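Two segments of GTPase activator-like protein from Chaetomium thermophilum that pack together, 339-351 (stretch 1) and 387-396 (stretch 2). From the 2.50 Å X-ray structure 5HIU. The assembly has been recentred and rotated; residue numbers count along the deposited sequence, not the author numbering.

Stretch 1 (339-351) LVGGLANVSKSSS
Stretch 2 (387-396) DVAAQCATKA

Two helical segments of one chain pack side by side and run nearly parallel: the axes of helix 339-348 and helix 387-391 approach to 9.4 Å, with 18° between their N-to-C directions. Both helices begin earlier in the chain. Register is set by Ala344 CA and Val388 CA, 5.8 Å apart, and by Ser347 CA and Cys392 CA at 6.2 Å. The small residues Ala344 and Ser347 lie at these close points, and 422 Å² is buried in all, both sides summed. No clear hydrogen bond crosses the contact, which rests largely on van der Waals packing.

Asp387 (phi/psi -72/-41), modelled only to CB, makes no contact, but its O accepts from Gln391 N at 3.2 Å. Val388 (-60/-51, chi1 t) points toward stretch 1 and fits as a knob among Val340, Leu343, Ala344 and Ser347. Its CG2 lies 4.3 Å from both Val340 CG1 (chi1 t) and Ala344 CB; its CG1 lies 4.3 Å from Leu343 CB (chi1 m) and 4.1 Å from Ser347 CB. Within the receiving helix, Leu343 N to Leu339 O (2.7 Å), Ala344 N to Val340 O (3.0 Å) and Ser347 N to Leu343 O (3.2 Å) hold the frame of this pocket. Ala389 (-49/-43) and Ala390 (-69/-43) point away and take no part.

One turn after Val388, Gln391 (-52/-36) again points toward stretch 1, with chi1 t, chi2 141° and chi3 -2°. Its CB meets Ser347 OG at 3.4 Å, while its NE2 reaches Lys348 CG, also at 3.4 Å, so the amide lies against the aliphatic part of the lysine. The Lys348 chain is extended (m, t, t, t). Cys392 (-70/-17, chi1 m) points sideways; its SG is 3.5 Å from Ser347 OG (chi1 t) and 3.4 Å from Val388 O, while Cys392 N bonds to Val388 O at 3.2 Å.

Type I turns from Gln391 to Thr394 and from Ala393 to Ala396 carry the chain onward, through Ala393 (-77/-18) and Thr394 (-65/-29, chi1 p). Ala396 N donates to Ala393 O at 3.1 Å. Lys395 (-93/33; m, m, t, t) points toward stretch 1 where its helix gives way to loop. The Lys395 CE packs against backbone carbonyls, 4.0 Å from both Lys348 O and Ser349 O and 3.7 Å from Ser350 O. Ser350 (61/-172) has a positive phi, and its OG donates to Ser349 O at 2.8 Å.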

# COMPACT_ATOMS: atom_id res chain seq x y z
N LEU A 339 -25.60 -7.57 -4.35
CA LEU A 339 -24.53 -8.54 -4.51
C LEU A 339 -24.85 -9.44 -5.68
O LEU A 339 -24.06 -9.58 -6.59
CB LEU A 339 -24.34 -9.38 -3.25
CG LEU A 339 -23.14 -10.34 -3.29
CD1 LEU A 339 -21.85 -9.60 -3.59
CD2 LEU A 339 -23.03 -11.10 -1.98
N VAL A 340 -26.04 -10.01 -5.65
CA VAL A 340 -26.49 -10.95 -6.67
C VAL A 340 -26.63 -10.25 -8.01
O VAL A 340 -26.27 -10.81 -9.04
CB VAL A 340 -27.81 -11.63 -6.25
CG1 VAL A 340 -28.30 -12.60 -7.31
CG2 VAL A 340 -27.60 -12.38 -4.94
N GLY A 341 -27.12 -9.01 -7.98
CA GLY A 341 -27.18 -8.18 -9.18
C GLY A 341 -25.80 -8.05 -9.79
O GLY A 341 -25.62 -8.24 -11.01
N GLY A 342 -24.82 -7.74 -8.94
CA GLY A 342 -23.42 -7.67 -9.35
C GLY A 342 -22.87 -9.00 -9.85
O GLY A 342 -22.17 -9.05 -10.86
N LEU A 343 -23.19 -10.08 -9.14
CA LEU A 343 -22.65 -11.40 -9.46
C LEU A 343 -23.12 -11.93 -10.81
O LEU A 343 -22.42 -12.72 -11.45
CB LEU A 343 -23.02 -12.41 -8.38
CG LEU A 343 -22.41 -12.22 -6.99
CD1 LEU A 343 -23.39 -12.74 -5.93
CD2 LEU A 343 -21.07 -12.93 -6.86
N ALA A 344 -24.31 -11.50 -11.23
CA ALA A 344 -24.91 -12.02 -12.46
C ALA A 344 -24.10 -11.56 -13.67
O ALA A 344 -23.57 -12.39 -14.42
CB ALA A 344 -26.36 -11.58 -12.58
N ASN A 345 -23.99 -10.24 -13.81
CA ASN A 345 -23.15 -9.61 -14.83
C ASN A 345 -21.91 -10.45 -15.08
O ASN A 345 -21.69 -10.91 -16.20
CB ASN A 345 -22.73 -8.21 -14.38
CG ASN A 345 -23.77 -7.14 -14.68
OD1 ASN A 345 -24.76 -7.38 -15.39
ND2 ASN A 345 -23.55 -5.95 -14.16
N VAL A 346 -21.16 -10.68 -14.01
CA VAL A 346 -19.85 -11.29 -14.11
C VAL A 346 -19.91 -12.71 -14.63
O VAL A 346 -19.14 -13.06 -15.52
CB VAL A 346 -19.12 -11.32 -12.76
CG1 VAL A 346 -17.73 -11.96 -12.91
CG2 VAL A 346 -19.00 -9.91 -12.18
N SER A 347 -20.81 -13.52 -14.08
CA SER A 347 -20.85 -14.96 -14.39
C SER A 347 -20.94 -15.30 -15.88
O SER A 347 -20.61 -16.43 -16.28
CB SER A 347 -22.00 -15.65 -13.67
OG SER A 347 -21.90 -17.06 -13.82
N LYS A 348 -21.40 -14.35 -16.69
CA LYS A 348 -21.45 -14.51 -18.14
C LYS A 348 -20.04 -14.69 -18.73
O LYS A 348 -19.76 -15.71 -19.36
CB LYS A 348 -22.13 -13.31 -18.81
CG LYS A 348 -23.61 -13.20 -18.51
CD LYS A 348 -24.23 -12.05 -19.28
CE LYS A 348 -25.74 -12.01 -19.12
NZ LYS A 348 -26.38 -10.98 -19.99
N SER A 349 -19.18 -13.71 -18.49
CA SER A 349 -17.84 -13.67 -19.10
C SER A 349 -16.96 -14.84 -18.65
O SER A 349 -17.47 -15.86 -18.16
CB SER A 349 -17.15 -12.31 -18.79
OG SER A 349 -16.53 -12.27 -17.49
N SER A 350 -15.65 -14.70 -18.85
CA SER A 350 -14.63 -15.47 -18.14
C SER A 350 -14.68 -16.99 -18.34
O SER A 350 -15.44 -17.51 -19.17
CB SER A 350 -14.76 -15.22 -16.65
OG SER A 350 -15.58 -16.22 -16.07
N SER A 351 -13.86 -17.69 -17.55
CA SER A 351 -13.81 -19.14 -17.58
C SER A 351 -13.15 -19.68 -16.29
O SER A 351 -13.03 -18.95 -15.32
CB SER A 351 -13.10 -19.62 -18.86
OG SER A 351 -11.80 -19.05 -18.97
N ASP A 387 -29.52 -19.24 -9.60
CA ASP A 387 -29.46 -19.08 -11.05
C ASP A 387 -28.06 -18.68 -11.49
O ASP A 387 -27.55 -19.21 -12.48
CB ASP A 387 -30.51 -18.07 -11.56
N VAL A 388 -27.43 -17.78 -10.72
CA VAL A 388 -26.01 -17.46 -10.93
C VAL A 388 -25.17 -18.72 -10.76
O VAL A 388 -24.35 -19.06 -11.62
CB VAL A 388 -25.47 -16.41 -9.95
CG1 VAL A 388 -23.98 -16.21 -10.17
CG2 VAL A 388 -26.19 -15.07 -10.10
N ALA A 389 -25.37 -19.41 -9.64
CA ALA A 389 -24.59 -20.59 -9.35
C ALA A 389 -24.56 -21.52 -10.53
O ALA A 389 -23.50 -22.06 -10.85
CB ALA A 389 -25.14 -21.31 -8.13
N ALA A 390 -25.71 -21.70 -11.17
CA ALA A 390 -25.86 -22.64 -12.29
C ALA A 390 -25.09 -22.17 -13.50
O ALA A 390 -24.41 -22.95 -14.16
CB ALA A 390 -27.33 -22.83 -12.63
N GLN A 391 -25.19 -20.88 -13.79
CA GLN A 391 -24.40 -20.27 -14.86
C GLN A 391 -22.91 -20.60 -14.74
O GLN A 391 -22.24 -20.79 -15.75
CB GLN A 391 -24.62 -18.76 -14.89
CG GLN A 391 -24.16 -18.11 -16.18
CD GLN A 391 -25.09 -17.00 -16.64
OE1 GLN A 391 -26.12 -16.74 -16.02
NE2 GLN A 391 -24.75 -16.36 -17.75
N CYS A 392 -22.38 -20.67 -13.51
CA CYS A 392 -20.99 -21.10 -13.28
C CYS A 392 -20.77 -22.58 -13.57
O CYS A 392 -19.63 -23.03 -13.69
CB CYS A 392 -20.54 -20.82 -11.84
SG CYS A 392 -20.97 -19.18 -11.24
N ALA A 393 -21.86 -23.35 -13.61
CA ALA A 393 -21.82 -24.75 -14.04
C ALA A 393 -21.71 -24.87 -15.56
O ALA A 393 -21.33 -25.93 -16.07
CB ALA A 393 -23.05 -25.49 -13.53
N THR A 394 -22.03 -23.79 -16.28
CA THR A 394 -21.80 -23.73 -17.73
C THR A 394 -20.31 -23.76 -18.02
O THR A 394 -19.88 -24.22 -19.08
CB THR A 394 -22.36 -22.44 -18.37
OG1 THR A 394 -21.70 -21.30 -17.83
CG2 THR A 394 -23.87 -22.32 -18.17
N LYS A 395 -19.51 -23.27 -17.09
CA LYS A 395 -18.07 -23.33 -17.23
C LYS A 395 -17.49 -24.58 -16.55
O LYS A 395 -16.40 -24.56 -16.01
CB LYS A 395 -17.45 -22.05 -16.67
CG LYS A 395 -18.07 -20.78 -17.26
CD LYS A 395 -17.93 -20.76 -18.77
CE LYS A 395 -18.56 -19.53 -19.40
NZ LYS A 395 -18.39 -19.58 -20.89
N ALA A 396 -18.25 -25.68 -16.57
CA ALA A 396 -17.70 -27.02 -16.33
C ALA A 396 -17.02 -27.18 -14.98
O ALA A 396 -17.29 -28.14 -14.24
CB ALA A 396 -16.75 -27.39 -17.46